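Local structure of AlkZ (Streptomyces sahachiroi, 5UUJ) at residues 15-20 with 288-293; 52-57 with 358-363; 282-287 with 318-323; 300-305 with 325-330. The protein belongs to the AlkZ-like DNA glycosylase family of the helix-turn-helix clan, a largely helical protein with a small beta sheet in its C-terminal part. All coordinates share one frame; numbering follows the deposited sequence.

Contact 1: 15-20 with 288-293; sequences WRMQRQ and DQYLLG
Met17, modelled as selenomethionine, and Gln20 meet the phenol of Tyr290 from two directions, and the two approaches differ in character. The apolar one is close. Met17 CG rests 3.7 Å from Tyr290 CE1, and the bend at chi3 (143°) carries CE over one ring face, 4.2 Å above the plane and displaced toward the rim. The selenium stands 5.3 Å from the ring centroid in an oblique Met-aromatic contact. The methyl also packs on Val322 and Arg282, so it touches both the tyrosine and the strands. Here the C-terminal part of helix 9-19 meets the short helix 289-292, whose N-cap is Asp288: its OD2 accepts from Tyr290 N at 2.9 Å, while OD1 forms a salt bridge with Arg55. The looser, water-mediated approach, still buried, belongs to Gln20, the first residue to leave the helical path of 9-19. Its side chain crosses that of Tyr290 at about a right angle, with OE1 at the ring edge and 3.3 Å from Tyr290 CA. No direct hydrogen bond joins the two segments. Instead Gln20 NE2 donates to a water at 3.0 Å, which in turn donates to Tyr290 O; Ala218 O is a further acceptor for NE2. The phenol OH of Tyr290 bonds to Gly325 O.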
loop_
_atom_site.group_PDB
_atom_site.type_symbol
_atom_site.label_atom_id
_atom_site.label_comp_id
_atom_site.label_asym_id
_atom_site.label_seq_id
_atom_site.Cartn_x
_atom_site.Cartn_y
_atom_site.Cartn_z
ATOM N N TRP A 15 7.878 -12.583 12.617
ATOM C CA TRP A 15 6.698 -11.997 13.235
ATOM C C TRP A 15 5.890 -11.209 12.207
ATOM O O TRP A 15 4.666 -11.332 12.142
ATOM C CB TRP A 15 7.090 -11.094 14.404
ATOM C CG TRP A 15 5.905 -10.495 15.091
ATOM C CD1 TRP A 15 5.124 -11.086 16.041
ATOM C CD2 TRP A 15 5.355 -9.189 14.874
ATOM N NE1 TRP A 15 4.122 -10.231 16.426
ATOM C CE2 TRP A 15 4.241 -9.060 15.725
ATOM C CE3 TRP A 15 5.695 -8.121 14.042
ATOM C CZ2 TRP A 15 3.465 -7.904 15.770
ATOM C CZ3 TRP A 15 4.923 -6.970 14.089
ATOM C CH2 TRP A 15 3.823 -6.872 14.947
ATOM N N ARG A 16 6.582 -10.410 11.399
ATOM C CA ARG A 16 5.932 -9.649 10.337
ATOM C C ARG A 16 5.200 -10.575 9.369
ATOM O O ARG A 16 4.062 -10.308 8.987
ATOM C CB ARG A 16 6.952 -8.803 9.573
ATOM C CG ARG A 16 7.442 -7.582 10.331
ATOM C CD ARG A 16 8.566 -6.883 9.593
ATOM N NE ARG A 16 9.019 -5.686 10.296
ATOM C CZ ARG A 16 10.083 -4.967 9.950
ATOM N NH1 ARG A 16 10.817 -5.320 8.905
ATOM N NH2 ARG A 16 10.417 -3.897 10.655
HETATM N N MSE A 17 5.852 -11.666 8.983
HETATM C CA MSE A 17 5.257 -12.597 8.033
HETATM C C MSE A 17 4.053 -13.318 8.624
HETATM O O MSE A 17 3.150 -13.733 7.898
HETATM C CB MSE A 17 6.298 -13.609 7.563
HETATM C CG MSE A 17 7.272 -13.025 6.558
HETATM SE SE MSE A 17 8.438 -14.382 5.799
HETATM C CE MSE A 17 8.554 -13.692 3.981
ATOM N N GLN A 18 4.040 -13.469 9.941
ATOM C CA GLN A 18 2.877 -14.011 10.619
ATOM C C GLN A 18 1.739 -12.995 10.549
ATOM O O GLN A 18 0.610 -13.335 10.194
ATOM C CB GLN A 18 3.217 -14.370 12.068
ATOM C CG GLN A 18 2.035 -14.844 12.892
ATOM C CD GLN A 18 1.440 -13.741 13.756
ATOM O OE1 GLN A 18 0.275 -13.375 13.602
ATOM N NE2 GLN A 18 2.241 -13.214 14.678
ATOM N N ARG A 19 2.044 -11.741 10.859
ATOM C CA ARG A 19 1.034 -10.687 10.840
ATOM C C ARG A 19 0.497 -10.432 9.431
ATOM O O ARG A 19 -0.660 -10.049 9.274
ATOM C CB ARG A 19 1.604 -9.391 11.419
ATOM C CG ARG A 19 2.056 -9.493 12.869
ATOM C CD ARG A 19 0.895 -9.702 13.816
ATOM N NE ARG A 19 -0.047 -8.586 13.791
ATOM C CZ ARG A 19 -1.235 -8.595 14.385
ATOM N NH1 ARG A 19 -1.642 -9.666 15.056
ATOM N NH2 ARG A 19 -2.021 -7.531 14.308
ATOM N N GLN A 20 1.330 -10.657 8.417
ATOM C CA GLN A 20 0.962 -10.355 7.033
ATOM C C GLN A 20 0.379 -11.561 6.290
ATOM O O GLN A 20 0.267 -11.541 5.062
ATOM C CB GLN A 20 2.179 -9.830 6.268
ATOM C CG GLN A 20 2.671 -8.473 6.741
ATOM C CD GLN A 20 3.896 -8.005 5.980
ATOM O OE1 GLN A 20 4.035 -8.264 4.783
ATOM N NE2 GLN A 20 4.799 -7.321 6.673
ATOM N N ASP A 288 5.093 -5.676 -3.556
ATOM C CA ASP A 288 4.480 -6.325 -2.406
ATOM C C ASP A 288 4.673 -5.524 -1.125
ATOM O O ASP A 288 5.739 -4.955 -0.878
ATOM C CB ASP A 288 5.030 -7.736 -2.211
ATOM C CG ASP A 288 4.206 -8.537 -1.219
ATOM O OD1 ASP A 288 3.141 -9.050 -1.620
ATOM O OD2 ASP A 288 4.610 -8.640 -0.041
ATOM N N GLN A 289 3.622 -5.498 -0.312
ATOM C CA GLN A 289 3.615 -4.752 0.937
ATOM C C GLN A 289 4.693 -5.205 1.919
ATOM O O GLN A 289 5.127 -4.416 2.758
ATOM C CB GLN A 289 2.240 -4.862 1.598
ATOM C CG GLN A 289 1.148 -4.061 0.902
ATOM C CD GLN A 289 1.412 -2.563 0.925
ATOM O OE1 GLN A 289 1.274 -1.912 1.960
ATOM N NE2 GLN A 289 1.796 -2.013 -0.220
ATOM N N TYR A 290 5.126 -6.460 1.829
ATOM C CA TYR A 290 6.201 -6.933 2.700
ATOM C C TYR A 290 7.437 -6.059 2.506
ATOM O O TYR A 290 8.186 -5.798 3.449
ATOM C CB TYR A 290 6.548 -8.401 2.428
ATOM C CG TYR A 290 7.663 -8.896 3.318
ATOM C CD1 TYR A 290 7.411 -9.283 4.630
ATOM C CD2 TYR A 290 8.974 -8.947 2.862
ATOM C CE1 TYR A 290 8.433 -9.717 5.456
ATOM C CE2 TYR A 290 9.998 -9.380 3.678
ATOM C CZ TYR A 290 9.723 -9.765 4.975
ATOM O OH TYR A 290 10.740 -10.199 5.794
ATOM N N LEU A 291 7.625 -5.603 1.272
ATOM C CA LEU A 291 8.728 -4.721 0.918
ATOM C C LEU A 291 8.400 -3.258 1.179
ATOM O O LEU A 291 9.202 -2.526 1.762
ATOM C CB LEU A 291 9.086 -4.894 -0.559
ATOM C CG LEU A 291 10.442 -5.496 -0.919
ATOM C CD1 LEU A 291 10.586 -5.522 -2.429
ATOM C CD2 LEU A 291 11.589 -4.720 -0.291
ATOM N N LEU A 292 7.223 -2.833 0.732
ATOM C CA LEU A 292 6.874 -1.417 0.728
ATOM C C LEU A 292 6.564 -0.882 2.121
ATOM O O LEU A 292 6.656 0.323 2.359
ATOM C CB LEU A 292 5.681 -1.163 -0.195
ATOM C CG LEU A 292 5.881 -1.475 -1.681
ATOM C CD1 LEU A 292 4.663 -1.011 -2.468
ATOM C CD2 LEU A 292 7.150 -0.839 -2.234
ATOM N N GLY A 293 6.202 -1.771 3.038
ATOM C CA GLY A 293 5.953 -1.370 4.411
ATOM C C GLY A 293 7.194 -0.734 5.013
ATOM O O GLY A 293 7.212 0.466 5.277
HETATM O O HOH W 1 7.598 -6.439 6.173
#

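Contact 2: 52-57 with 358-363; sequences VALRQA and AAHVAR
The imidazole of His360 addresses segment 52-57 with its edge: the carbonyl oxygens of Leu54, Gln56 and Ala57 are all set near the ring plane, whereas Ala53 O is oblique to it. Outside the two segments, the same side chain touches Arg25, Pro59 and Arg282. With CG anti to the backbone N (chi1 -171°), the ring is carried off helix 351-365 toward the type I turn that runs from Ala53 to Gln56. There His360 NE2 donates to Leu54 O over 2.9 Å. On the ring side the bond is well formed, nearly straight at 166° and with the acceptor almost exactly in the imidazole plane. On the carbonyl side it is less regular, because the donor stands 36° above the plane of the peptide group. Round the rim, His360 CE1 lies 3.2 Å from Gln56 O, with Ala57 O farther off. A small apolar patch completes the contact: Leu54 CD2 reaches both His360 CD2 and Val361 CG2, the latter at 3.8 Å. In this way a helix late in the chain is packed by one polar ring and two aliphatic branches against the turn associated with helix 45-53, whose own closure is the bond from Gln56 N to Ala53 O. Chemically, the direction of the histidine bond places a proton on NE2, and the CE1 edge faces Gln56 O, consistent with a weak C-H...O attraction.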
loop_
_atom_site.group_PDB
_atom_site.type_symbol
_atom_site.label_atom_id
_atom_site.label_comp_id
_atom_site.label_asym_id
_atom_site.label_seq_id
_atom_site.Cartn_x
_atom_site.Cartn_y
_atom_site.Cartn_z
ATOM N N VAL A 52 -2.734 -10.453 -2.812
ATOM C CA VAL A 52 -3.778 -10.946 -1.926
ATOM C C VAL A 52 -3.856 -12.470 -2.027
ATOM O O VAL A 52 -3.904 -13.168 -1.012
ATOM C CB VAL A 52 -5.150 -10.317 -2.259
ATOM C CG1 VAL A 52 -6.262 -10.954 -1.436
ATOM C CG2 VAL A 52 -5.107 -8.817 -2.010
ATOM N N ALA A 53 -3.848 -12.982 -3.255
ATOM C CA ALA A 53 -4.021 -14.414 -3.494
ATOM C C ALA A 53 -2.885 -15.235 -2.891
ATOM O O ALA A 53 -3.110 -16.338 -2.393
ATOM C CB ALA A 53 -4.129 -14.691 -4.984
ATOM N N LEU A 54 -1.669 -14.699 -2.941
ATOM C CA LEU A 54 -0.515 -15.397 -2.387
ATOM C C LEU A 54 -0.614 -15.507 -0.866
ATOM O O LEU A 54 0.041 -16.348 -0.258
ATOM C CB LEU A 54 0.782 -14.691 -2.780
ATOM C CG LEU A 54 1.206 -14.792 -4.250
ATOM C CD1 LEU A 54 2.377 -13.865 -4.524
ATOM C CD2 LEU A 54 1.566 -16.215 -4.627
ATOM N N ARG A 55 -1.439 -14.661 -0.259
ATOM C CA ARG A 55 -1.611 -14.662 1.192
ATOM C C ARG A 55 -2.801 -15.525 1.622
ATOM O O ARG A 55 -3.297 -15.412 2.746
ATOM C CB ARG A 55 -1.768 -13.225 1.692
ATOM C CG ARG A 55 -0.449 -12.476 1.719
ATOM C CD ARG A 55 -0.626 -11.024 2.085
ATOM N NE ARG A 55 0.637 -10.415 2.484
ATOM C CZ ARG A 55 1.565 -9.978 1.637
ATOM N NH1 ARG A 55 1.383 -10.084 0.328
ATOM N NH2 ARG A 55 2.680 -9.434 2.101
ATOM N N GLN A 56 -3.238 -16.393 0.714
ATOM C CA GLN A 56 -4.317 -17.337 0.984
ATOM C C GLN A 56 -3.828 -18.764 0.761
ATOM O O GLN A 56 -3.262 -19.071 -0.286
ATOM C CB GLN A 56 -5.520 -17.043 0.090
ATOM C CG GLN A 56 -6.164 -15.691 0.365
ATOM C CD GLN A 56 -7.105 -15.254 -0.740
ATOM O OE1 GLN A 56 -6.904 -15.578 -1.910
ATOM N NE2 GLN A 56 -8.140 -14.510 -0.372
ATOM N N ALA A 57 -4.049 -19.625 1.754
ATOM C CA ALA A 57 -3.607 -21.018 1.697
ATOM C C ALA A 57 -4.094 -21.684 0.419
ATOM O O ALA A 57 -3.368 -22.453 -0.208
ATOM C CB ALA A 57 -4.101 -21.782 2.913
ATOM N N ALA A 358 6.475 -22.180 -6.402
ATOM C CA ALA A 358 6.018 -21.997 -7.778
ATOM C C ALA A 358 4.602 -22.543 -7.958
ATOM O O ALA A 358 3.796 -21.963 -8.680
ATOM C CB ALA A 358 6.976 -22.673 -8.756
ATOM N N ALA A 359 4.305 -23.655 -7.292
ATOM C CA ALA A 359 2.979 -24.262 -7.367
ATOM C C ALA A 359 1.937 -23.371 -6.701
ATOM O O ALA A 359 0.788 -23.305 -7.141
ATOM C CB ALA A 359 2.991 -25.630 -6.720
ATOM N N HIS A 360 2.348 -22.694 -5.634
ATOM C CA HIS A 360 1.487 -21.749 -4.935
ATOM C C HIS A 360 1.232 -20.526 -5.819
ATOM O O HIS A 360 0.105 -20.040 -5.914
ATOM C CB HIS A 360 2.126 -21.339 -3.607
ATOM C CG HIS A 360 1.226 -20.536 -2.720
ATOM N ND1 HIS A 360 0.101 -21.062 -2.130
ATOM C CD2 HIS A 360 1.303 -19.245 -2.311
ATOM C CE1 HIS A 360 -0.487 -20.129 -1.396
ATOM N NE2 HIS A 360 0.224 -19.021 -1.491
ATOM N N VAL A 361 2.285 -20.045 -6.474
ATOM C CA VAL A 361 2.178 -18.918 -7.392
ATOM C C VAL A 361 1.336 -19.297 -8.608
ATOM O O VAL A 361 0.574 -18.480 -9.123
ATOM C CB VAL A 361 3.572 -18.432 -7.852
ATOM C CG1 VAL A 361 3.461 -17.401 -8.977
ATOM C CG2 VAL A 361 4.337 -17.841 -6.679
ATOM N N ALA A 362 1.480 -20.538 -9.065
ATOM C CA ALA A 362 0.720 -21.021 -10.211
ATOM C C ALA A 362 -0.776 -20.951 -9.925
ATOM O O ALA A 362 -1.555 -20.472 -10.749
ATOM C CB ALA A 362 1.127 -22.444 -10.561
ATOM N N ARG A 363 -1.170 -21.428 -8.748
ATOM C CA ARG A 363 -2.570 -21.417 -8.345
ATOM C C ARG A 363 -3.074 -19.982 -8.206
ATOM O O ARG A 363 -4.205 -19.670 -8.580
ATOM C CB ARG A 363 -2.749 -22.179 -7.031
ATOM C CG ARG A 363 -4.196 -22.393 -6.600
ATOM C CD ARG A 363 -4.933 -23.394 -7.490
ATOM N NE ARG A 363 -5.425 -22.790 -8.727
ATOM C CZ ARG A 363 -6.555 -22.093 -8.832
ATOM N NH1 ARG A 363 -7.326 -21.896 -7.769
ATOM N NH2 ARG A 363 -6.915 -21.585 -10.004
#

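Contact 3: 282-287 with 318-323; sequences RLLGGF and SPVVVK
Leu284 and Val322 form the apolar centre, with Leu284 CD1 meeting Val322 CG2 at 3.7 Å as the two side chains cross obliquely. Val320 joins them on the same face of the sheet, its CG2 standing 4.1 Å from Leu284 CB. A chi1 of -71° sets that branch against the leucine, between its own backbone N and carbonyl carbon. On the other face Leu283 and Val321 lie side by side and point the same way, Leu283 CD2 touching Val321 CG2 at 3.7 Å. These alternating faces belong to a regular antiparallel pairing, in which strand 281-284 is an edge strand of a five-stranded mixed sheet and strand 320-323 its neighbour. Arg282 with Val322 and Leu284 with Val320 are hydrogen-bonded pairs; Leu283 with Val321, between them, is a non-hydrogen-bonded pair. The bonds at Arg282 and Val322 are the shorter, each 2.8 Å from Arg282 N to Val322 O and from Val322 N to Arg282 O. In the second pair both Leu284 N to Val320 O and Val320 N to Leu284 O are 3.1 Å. Beyond this point the strands give way to glycines and a proline: Pro319 CB packs 3.4 Å from Leu284 O, and its ring lies against Gly286. A water then spans the margin, donating to Gly285 O and to Ser318 O. At the opposite end the Arg282 side chain turns away from its strand partner, and its NH1 forms a salt bridge with Glu23.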
loop_
_atom_site.group_PDB
_atom_site.type_symbol
_atom_site.label_atom_id
_atom_site.label_comp_id
_atom_site.label_asym_id
_atom_site.label_seq_id
_atom_site.Cartn_x
_atom_site.Cartn_y
_atom_site.Cartn_z
ATOM N N ARG A 282 9.991 -17.671 0.350
ATOM C CA ARG A 282 8.707 -17.103 -0.024
ATOM C C ARG A 282 8.864 -16.344 -1.342
ATOM O O ARG A 282 9.814 -15.580 -1.517
ATOM C CB ARG A 282 8.186 -16.187 1.087
ATOM C CG ARG A 282 6.723 -15.810 0.967
ATOM C CD ARG A 282 5.786 -16.968 1.288
ATOM N NE ARG A 282 4.540 -16.836 0.532
ATOM C CZ ARG A 282 3.318 -17.065 1.009
ATOM N NH1 ARG A 282 3.127 -17.454 2.263
ATOM N NH2 ARG A 282 2.272 -16.901 0.213
ATOM N N LEU A 283 7.948 -16.586 -2.276
ATOM C CA LEU A 283 7.929 -15.870 -3.547
ATOM C C LEU A 283 6.794 -14.858 -3.549
ATOM O O LEU A 283 5.621 -15.227 -3.581
ATOM C CB LEU A 283 7.772 -16.835 -4.727
ATOM C CG LEU A 283 8.928 -17.796 -5.012
ATOM C CD1 LEU A 283 8.632 -18.619 -6.255
ATOM C CD2 LEU A 283 10.241 -17.055 -5.172
ATOM N N LEU A 284 7.158 -13.582 -3.514
ATOM C CA LEU A 284 6.185 -12.501 -3.472
ATOM C C LEU A 284 6.084 -11.820 -4.829
ATOM O O LEU A 284 7.080 -11.684 -5.539
ATOM C CB LEU A 284 6.571 -11.483 -2.398
ATOM C CG LEU A 284 6.836 -12.057 -1.003
ATOM C CD1 LEU A 284 7.298 -10.961 -0.055
ATOM C CD2 LEU A 284 5.603 -12.753 -0.454
ATOM N N GLY A 285 4.876 -11.395 -5.187
ATOM C CA GLY A 285 4.660 -10.673 -6.427
ATOM C C GLY A 285 5.303 -9.300 -6.389
ATOM O O GLY A 285 5.903 -8.915 -5.387
ATOM N N GLY A 286 5.183 -8.559 -7.484
ATOM C CA GLY A 286 5.736 -7.221 -7.549
ATOM C C GLY A 286 5.022 -6.276 -6.604
ATOM O O GLY A 286 3.902 -6.549 -6.183
ATOM N N PHE A 287 5.678 -5.169 -6.267
ATOM C CA PHE A 287 5.074 -4.123 -5.444
ATOM C C PHE A 287 4.458 -4.680 -4.162
ATOM O O PHE A 287 3.406 -4.214 -3.728
ATOM C CB PHE A 287 3.990 -3.374 -6.234
ATOM C CG PHE A 287 4.499 -2.657 -7.452
ATOM C CD1 PHE A 287 4.987 -1.364 -7.355
ATOM C CD2 PHE A 287 4.470 -3.267 -8.697
ATOM C CE1 PHE A 287 5.447 -0.696 -8.475
ATOM C CE2 PHE A 287 4.931 -2.602 -9.820
ATOM C CZ PHE A 287 5.418 -1.313 -9.708
ATOM N N SER A 318 10.145 -5.041 -8.496
ATOM C CA SER A 318 10.112 -6.401 -9.024
ATOM C C SER A 318 9.522 -7.401 -8.037
ATOM O O SER A 318 9.527 -7.164 -6.829
ATOM C CB SER A 318 11.521 -6.862 -9.407
ATOM O OG SER A 318 12.134 -5.960 -10.310
ATOM N N PRO A 319 9.009 -8.531 -8.553
ATOM C CA PRO A 319 8.729 -9.657 -7.660
ATOM C C PRO A 319 10.025 -10.114 -7.008
ATOM O O PRO A 319 11.069 -10.030 -7.656
ATOM C CB PRO A 319 8.155 -10.729 -8.597
ATOM C CG PRO A 319 7.688 -9.979 -9.810
ATOM C CD PRO A 319 8.619 -8.814 -9.946
ATOM N N VAL A 320 9.971 -10.577 -5.763
ATOM C CA VAL A 320 11.189 -10.899 -5.031
ATOM C C VAL A 320 11.170 -12.295 -4.431
ATOM O O VAL A 320 10.114 -12.843 -4.099
ATOM C CB VAL A 320 11.450 -9.884 -3.895
ATOM C CG1 VAL A 320 11.856 -8.536 -4.472
ATOM C CG2 VAL A 320 10.226 -9.745 -2.994
ATOM N N VAL A 321 12.366 -12.862 -4.321
ATOM C CA VAL A 321 12.592 -14.093 -3.588
ATOM C C VAL A 321 13.021 -13.728 -2.175
ATOM O O VAL A 321 14.064 -13.101 -1.982
ATOM C CB VAL A 321 13.679 -14.961 -4.247
ATOM C CG1 VAL A 321 13.796 -16.309 -3.539
ATOM C CG2 VAL A 321 13.385 -15.148 -5.723
ATOM N N VAL A 322 12.212 -14.108 -1.194
ATOM C CA VAL A 322 12.539 -13.857 0.204
ATOM C C VAL A 322 13.016 -15.146 0.869
ATOM O O VAL A 322 12.309 -16.153 0.867
ATOM C CB VAL A 322 11.332 -13.289 0.971
ATOM C CG1 VAL A 322 11.726 -12.937 2.396
ATOM C CG2 VAL A 322 10.786 -12.058 0.264
ATOM N N LYS A 323 14.226 -15.105 1.421
ATOM C CA LYS A 323 14.790 -16.234 2.155
ATOM C C LYS A 323 15.171 -15.802 3.566
ATOM O O LYS A 323 15.969 -14.884 3.749
ATOM C CB LYS A 323 16.012 -16.806 1.432
ATOM C CG LYS A 323 16.688 -17.946 2.191
ATOM C CD LYS A 323 17.670 -18.709 1.321
ATOM C CE LYS A 323 18.250 -19.911 2.059
ATOM N NZ LYS A 323 19.070 -19.514 3.239
HETATM O O HOH W 2 7.641 -7.026 -4.514
#

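Contact 4: 300-305 with 325-330; sequences VVLAPE and GRVVGV
Val301 O accepts the amide hydrogen of Val327 at 2.9 Å (N to O), the shortest direct polar bond between loop 300-305 and segment 325-330. The same oxygen lies over one face of the Arg326 guanidinium and 3.6 Å from Arg326 CA. One residue earlier in the loop, Val300 O is approached by the aliphatic stem of Arg326, with CG at 3.5 Å. Because the arginine chain bends at chi3 (65°), NE is brought back toward this carbonyl, to which it donates a weak hydrogen bond of 3.3 Å and 133°. Ala303 CB sits at the edge of the guanidinium. A water extends the pairing beyond Val327, taking the hydrogen of Ala303 N at 2.8 Å and donating to Val327 O. Away from these polar atoms, each methyl of Val327 meets a different loop side chain: CG2 touches Val301 CG1 at 3.9 Å, while CG1 touches Leu302 CD1 at 4.0 Å. Strand 326-334 also pairs with strand 320-323, where Val321 bonds to both Val328 and Gly329, consistent with a beta bulge. Val300, Val301 and Arg326 also pack on Phe13 of helix 9-19, and Leu302 leans on Val310 of helix 307-310, which places the loop between two helices and the sheet.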
loop_
_atom_site.group_PDB
_atom_site.type_symbol
_atom_site.label_atom_id
_atom_site.label_comp_id
_atom_site.label_asym_id
_atom_site.label_seq_id
_atom_site.Cartn_x
_atom_site.Cartn_y
_atom_site.Cartn_z
ATOM N N VAL A 300 18.547 -3.864 5.919
ATOM C CA VAL A 300 18.569 -5.153 6.611
ATOM C C VAL A 300 17.741 -6.182 5.847
ATOM O O VAL A 300 17.935 -7.384 6.012
ATOM C CB VAL A 300 18.048 -5.061 8.066
ATOM C CG1 VAL A 300 18.848 -4.033 8.858
ATOM C CG2 VAL A 300 16.555 -4.745 8.103
ATOM N N VAL A 301 16.822 -5.704 5.013
ATOM C CA VAL A 301 15.989 -6.579 4.190
ATOM C C VAL A 301 16.587 -6.750 2.797
ATOM O O VAL A 301 16.609 -7.855 2.249
ATOM C CB VAL A 301 14.557 -6.028 4.062
ATOM C CG1 VAL A 301 13.720 -6.879 3.100
ATOM C CG2 VAL A 301 13.901 -5.962 5.432
ATOM N N LEU A 302 17.064 -5.644 2.232
ATOM C CA LEU A 302 17.580 -5.620 0.868
ATOM C C LEU A 302 18.921 -4.899 0.816
ATOM O O LEU A 302 19.000 -3.696 1.063
ATOM C CB LEU A 302 16.574 -4.943 -0.065
ATOM C CG LEU A 302 17.030 -4.658 -1.501
ATOM C CD1 LEU A 302 17.456 -5.933 -2.216
ATOM C CD2 LEU A 302 15.922 -3.960 -2.274
ATOM N N ALA A 303 19.972 -5.644 0.496
ATOM C CA ALA A 303 21.320 -5.089 0.426
ATOM C C ALA A 303 21.384 -3.929 -0.573
ATOM O O ALA A 303 20.818 -4.019 -1.663
ATOM C CB ALA A 303 22.314 -6.174 0.046
ATOM N N PRO A 304 22.073 -2.835 -0.204
ATOM C CA PRO A 304 22.080 -1.645 -1.064
ATOM C C PRO A 304 22.652 -1.903 -2.455
ATOM O O PRO A 304 22.193 -1.293 -3.419
ATOM C CB PRO A 304 22.956 -0.651 -0.290
ATOM C CG PRO A 304 23.777 -1.484 0.626
ATOM C CD PRO A 304 22.917 -2.653 0.991
ATOM N N GLU A 305 23.629 -2.799 -2.562
ATOM C CA GLU A 305 24.260 -3.066 -3.850
ATOM C C GLU A 305 23.337 -3.856 -4.781
ATOM O O GLU A 305 23.585 -3.935 -5.983
ATOM C CB GLU A 305 25.586 -3.815 -3.665
ATOM C CG GLU A 305 25.472 -5.248 -3.147
ATOM C CD GLU A 305 25.493 -5.340 -1.631
ATOM O OE1 GLU A 305 25.160 -4.340 -0.956
ATOM O OE2 GLU A 305 25.851 -6.421 -1.112
ATOM N N GLY A 325 13.474 -14.154 5.485
ATOM C CA GLY A 325 12.978 -12.804 5.694
ATOM C C GLY A 325 13.657 -11.727 4.859
ATOM O O GLY A 325 13.171 -10.600 4.794
ATOM N N ARG A 326 14.779 -12.069 4.230
ATOM C CA ARG A 326 15.551 -11.114 3.437
ATOM C C ARG A 326 15.368 -11.344 1.940
ATOM O O ARG A 326 15.236 -12.481 1.495
ATOM C CB ARG A 326 17.039 -11.207 3.787
ATOM C CG ARG A 326 17.374 -10.791 5.205
ATOM C CD ARG A 326 18.871 -10.866 5.478
ATOM N NE ARG A 326 19.635 -9.918 4.666
ATOM C CZ ARG A 326 20.289 -10.222 3.545
ATOM N NH1 ARG A 326 20.302 -11.464 3.072
ATOM N NH2 ARG A 326 20.945 -9.272 2.893
ATOM N N VAL A 327 15.378 -10.261 1.167
ATOM C CA VAL A 327 15.315 -10.357 -0.290
ATOM C C VAL A 327 16.658 -10.855 -0.818
ATOM O O VAL A 327 17.693 -10.246 -0.557
ATOM C CB VAL A 327 14.964 -8.998 -0.936
ATOM C CG1 VAL A 327 14.988 -9.089 -2.466
ATOM C CG2 VAL A 327 13.603 -8.527 -0.459
ATOM N N VAL A 328 16.634 -11.970 -1.546
ATOM C CA VAL A 328 17.860 -12.596 -2.042
ATOM C C VAL A 328 17.843 -12.790 -3.557
ATOM O O VAL A 328 18.730 -13.441 -4.118
ATOM C CB VAL A 328 18.097 -13.969 -1.375
ATOM C CG1 VAL A 328 18.405 -13.798 0.104
ATOM C CG2 VAL A 328 16.895 -14.880 -1.572
ATOM N N GLY A 329 16.837 -12.224 -4.214
ATOM C CA GLY A 329 16.726 -12.314 -5.657
ATOM C C GLY A 329 15.390 -11.812 -6.173
ATOM O O GLY A 329 14.548 -11.357 -5.399
ATOM N N VAL A 330 15.209 -11.890 -7.489
ATOM C CA VAL A 330 13.950 -11.528 -8.132
ATOM C C VAL A 330 13.463 -12.679 -9.001
ATOM O O VAL A 330 14.202 -13.631 -9.259
ATOM C CB VAL A 330 14.091 -10.267 -9.008
ATOM C CG1 VAL A 330 14.486 -9.062 -8.162
ATOM C CG2 VAL A 330 15.102 -10.502 -10.133
HETATM O O HOH W 3 19.791 -8.379 0.131
#

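In the fold
Contacts 3 and 4, with centres about 10 Å apart, share the beta sheet: strand 320-323 pairs with 281-284 on one side and with 326-334 on the other. Contact 1, its centre about 11 Å from that of contact 3, lays helices 9-19 and 289-292 on this sheet, and Tyr290 reaches contact 4 through Gly325. Contact 2, centre to centre about 12 Å from contact 3, packs helix 351-365 beside it; its Arg55 joins contact 1 through Asp288 and Gln20 O. Along the chain, contacts 1 and 2 alternate, and contacts 3 and 4 fall inside the loop closed by contact 2. Helix 9-19 and the turn after helix 45-53 thus pack directly on the C-terminal sheet and its helix 351-365.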